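Local coordinates for glycerate dehydrogenase (Bacillus sp. 5mfcol3.1, PDB 6P2I) that reduces acyclic imino acids asymmetrically with NADPH, intercepting imines made by a partner oxidase, and belongs to the D-isomer specific 2-hydroxyacid dehydrogenase family, at the interface of chains A and B. Coordinates in Å, arbitrary orientation; residue numbers count along the deposited sequence, not the author numbering. Chains: chain A/B, Glycerate dehydrogenase.

The interface of chains A and B. Residues chain A 120, 123-124, 128, 131, 135; chain B 258, 271-273, 275.
B:Pro273 packs its ring against A:Ala120, A:Thr123, A:Cys124, A:Ile131 and A:Phe135. Its CG comes 3.8 Å from A:Phe135 CE2. The phenyl and pyrrolidine side chains cross at about a right angle, the proline CG lying off the plane of the phenyl, displaced toward its CD2-CE2 side; on chain A's own side, A:Thr123 OG1 lies at the edge of the phenyl, in its plane. A:Thr123 brings CG2 to the proline, this methyl being anti to its backbone N, and A:Ile131 adds its CB rather than the tips of its branches. The proline's CD lies by the methyl of A:Ala120, whose CB also packs 3.7 Å from B:Thr272 CG2.

One turn along helix 117-125, A:Cys124 lays its thiol over the backbone joining B:Thr272 to B:Pro273, SG being 3.3 Å from B:Thr272 C. With SG anti to the carbonyl carbon (chi1 -60°), the sulfur points back along the helix, where it makes a weak hydrogen bond to A:Ala120 O. A:Cys124 CB meets B:Leu271 CB at 3.6 Å, while B:Tyr258 offers CE2 to the sulfur from the flank.

Farther out, A:Ile131 N donates a hydrogen bond to B:Pro273 O (3.0 Å), bent to 142° at the hydrogen but lying in the carbonyl plane. At the rim, A:Phe135 CB touches B:Ser275 CB, and water 1 bridges their carbonyls, 2.8 Å from A:Phe135 O and 2.9 Å from B:Ser275 O. Repeated by the two-fold, this mostly apolar patch ties helix 117-125, the following loop and the 3-10 helix 133-135 to the end of the partner's strand 269-271 and the loop beyond it, and is likely to contribute to holding the dimer together.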
loop_
_atom_site.group_PDB
_atom_site.type_symbol
_atom_site.label_atom_id
_atom_site.label_comp_id
_atom_site.label_asym_id
_atom_site.label_seq_id
_atom_site.Cartn_x
_atom_site.Cartn_y
_atom_site.Cartn_z
ATOM N N ALA A 120 4.532 5.009 -11.902
ATOM C CA ALA A 120 3.795 3.970 -12.612
ATOM C C ALA A 120 2.508 4.527 -13.187
ATOM O O ALA A 120 2.170 4.283 -14.352
ATOM C CB ALA A 120 3.510 2.805 -11.663
ATOM N N THR A 123 3.294 6.902 -16.069
ATOM C CA THR A 123 3.613 6.116 -17.257
ATOM C C THR A 123 2.354 5.755 -18.036
ATOM O O THR A 123 2.289 5.933 -19.259
ATOM C CB THR A 123 4.361 4.849 -16.830
ATOM O OG1 THR A 123 5.611 5.215 -16.229
ATOM C CG2 THR A 123 4.602 3.906 -18.018
ATOM N N CYS A 124 1.341 5.232 -17.336
ATOM C CA CYS A 124 0.092 4.868 -17.997
ATOM C C CYS A 124 -0.633 6.090 -18.557
ATOM O O CYS A 124 -1.239 6.010 -19.633
ATOM C CB CYS A 124 -0.814 4.115 -17.029
ATOM S SG CYS A 124 -0.097 2.586 -16.401
ATOM N N LEU A 128 1.655 4.515 -22.124
ATOM C CA LEU A 128 2.614 3.422 -22.175
ATOM C C LEU A 128 2.110 2.249 -21.349
ATOM O O LEU A 128 1.455 2.420 -20.316
ATOM C CB LEU A 128 3.980 3.873 -21.654
ATOM C CG LEU A 128 4.562 5.114 -22.328
ATOM C CD1 LEU A 128 5.807 5.587 -21.608
ATOM C CD2 LEU A 128 4.867 4.811 -23.783
ATOM N N ILE A 131 5.363 -1.946 -18.983
ATOM C CA ILE A 131 6.651 -1.330 -18.697
ATOM C C ILE A 131 7.153 -1.916 -17.386
ATOM O O ILE A 131 6.581 -1.659 -16.319
ATOM C CB ILE A 131 6.533 0.200 -18.605
ATOM C CG1 ILE A 131 5.929 0.775 -19.895
ATOM C CG2 ILE A 131 7.876 0.810 -18.269
ATOM C CD1 ILE A 131 6.776 0.584 -21.150
ATOM N N PHE A 135 10.144 -0.450 -12.734
ATOM C CA PHE A 135 9.270 -0.773 -11.613
ATOM C C PHE A 135 9.644 -2.087 -10.943
ATOM O O PHE A 135 8.865 -2.619 -10.149
ATOM C CB PHE A 135 7.822 -0.767 -12.099
ATOM C CG PHE A 135 7.454 0.538 -12.723
ATOM C CD1 PHE A 135 7.363 1.670 -11.929
ATOM C CD2 PHE A 135 7.287 0.665 -14.087
ATOM C CE1 PHE A 135 7.077 2.905 -12.483
ATOM C CE2 PHE A 135 6.991 1.900 -14.654
ATOM C CZ PHE A 135 6.889 3.024 -13.847
ATOM N N TYR B 258 -4.677 1.700 -24.245
ATOM C CA TYR B 258 -4.170 2.829 -23.476
ATOM C C TYR B 258 -4.275 4.153 -24.213
ATOM O O TYR B 258 -4.729 5.144 -23.628
ATOM C CB TYR B 258 -2.716 2.565 -23.062
ATOM C CG TYR B 258 -2.622 1.639 -21.877
ATOM C CD1 TYR B 258 -2.792 0.268 -22.035
ATOM C CD2 TYR B 258 -2.397 2.133 -20.598
ATOM C CE1 TYR B 258 -2.723 -0.585 -20.951
ATOM C CE2 TYR B 258 -2.322 1.290 -19.508
ATOM C CZ TYR B 258 -2.490 -0.072 -19.693
ATOM O OH TYR B 258 -2.420 -0.918 -18.612
ATOM N N LEU B 271 -3.327 3.691 -11.920
ATOM C CA LEU B 271 -2.931 2.813 -13.013
ATOM C C LEU B 271 -1.486 2.376 -12.841
ATOM O O LEU B 271 -0.624 3.194 -12.509
ATOM C CB LEU B 271 -3.089 3.535 -14.351
ATOM C CG LEU B 271 -4.437 4.191 -14.595
ATOM C CD1 LEU B 271 -4.390 5.061 -15.844
ATOM C CD2 LEU B 271 -5.468 3.092 -14.756
ATOM N N THR B 272 -1.220 1.090 -13.081
ATOM C CA THR B 272 0.157 0.636 -13.189
ATOM C C THR B 272 0.308 -0.126 -14.489
ATOM O O THR B 272 -0.659 -0.731 -14.975
ATOM C CB THR B 272 0.587 -0.237 -11.994
ATOM O OG1 THR B 272 -0.343 -1.302 -11.793
ATOM C CG2 THR B 272 0.632 0.624 -10.727
ATOM N N PRO B 273 1.491 -0.067 -15.123
ATOM C CA PRO B 273 1.644 -0.568 -16.496
ATOM C C PRO B 273 2.004 -2.056 -16.539
ATOM O O PRO B 273 3.027 -2.452 -17.109
ATOM C CB PRO B 273 2.769 0.311 -17.045
ATOM C CG PRO B 273 3.653 0.524 -15.844
ATOM C CD PRO B 273 2.717 0.617 -14.651
ATOM N N SER B 275 2.938 -3.894 -14.125
ATOM C CA SER B 275 4.127 -4.060 -13.302
ATOM C C SER B 275 3.864 -4.827 -12.015
ATOM O O SER B 275 4.785 -4.979 -11.211
ATOM C CB SER B 275 4.708 -2.682 -12.962
ATOM O OG SER B 275 3.700 -1.858 -12.386
HETATM O O HOH W 1 6.251 -3.216 -9.504
#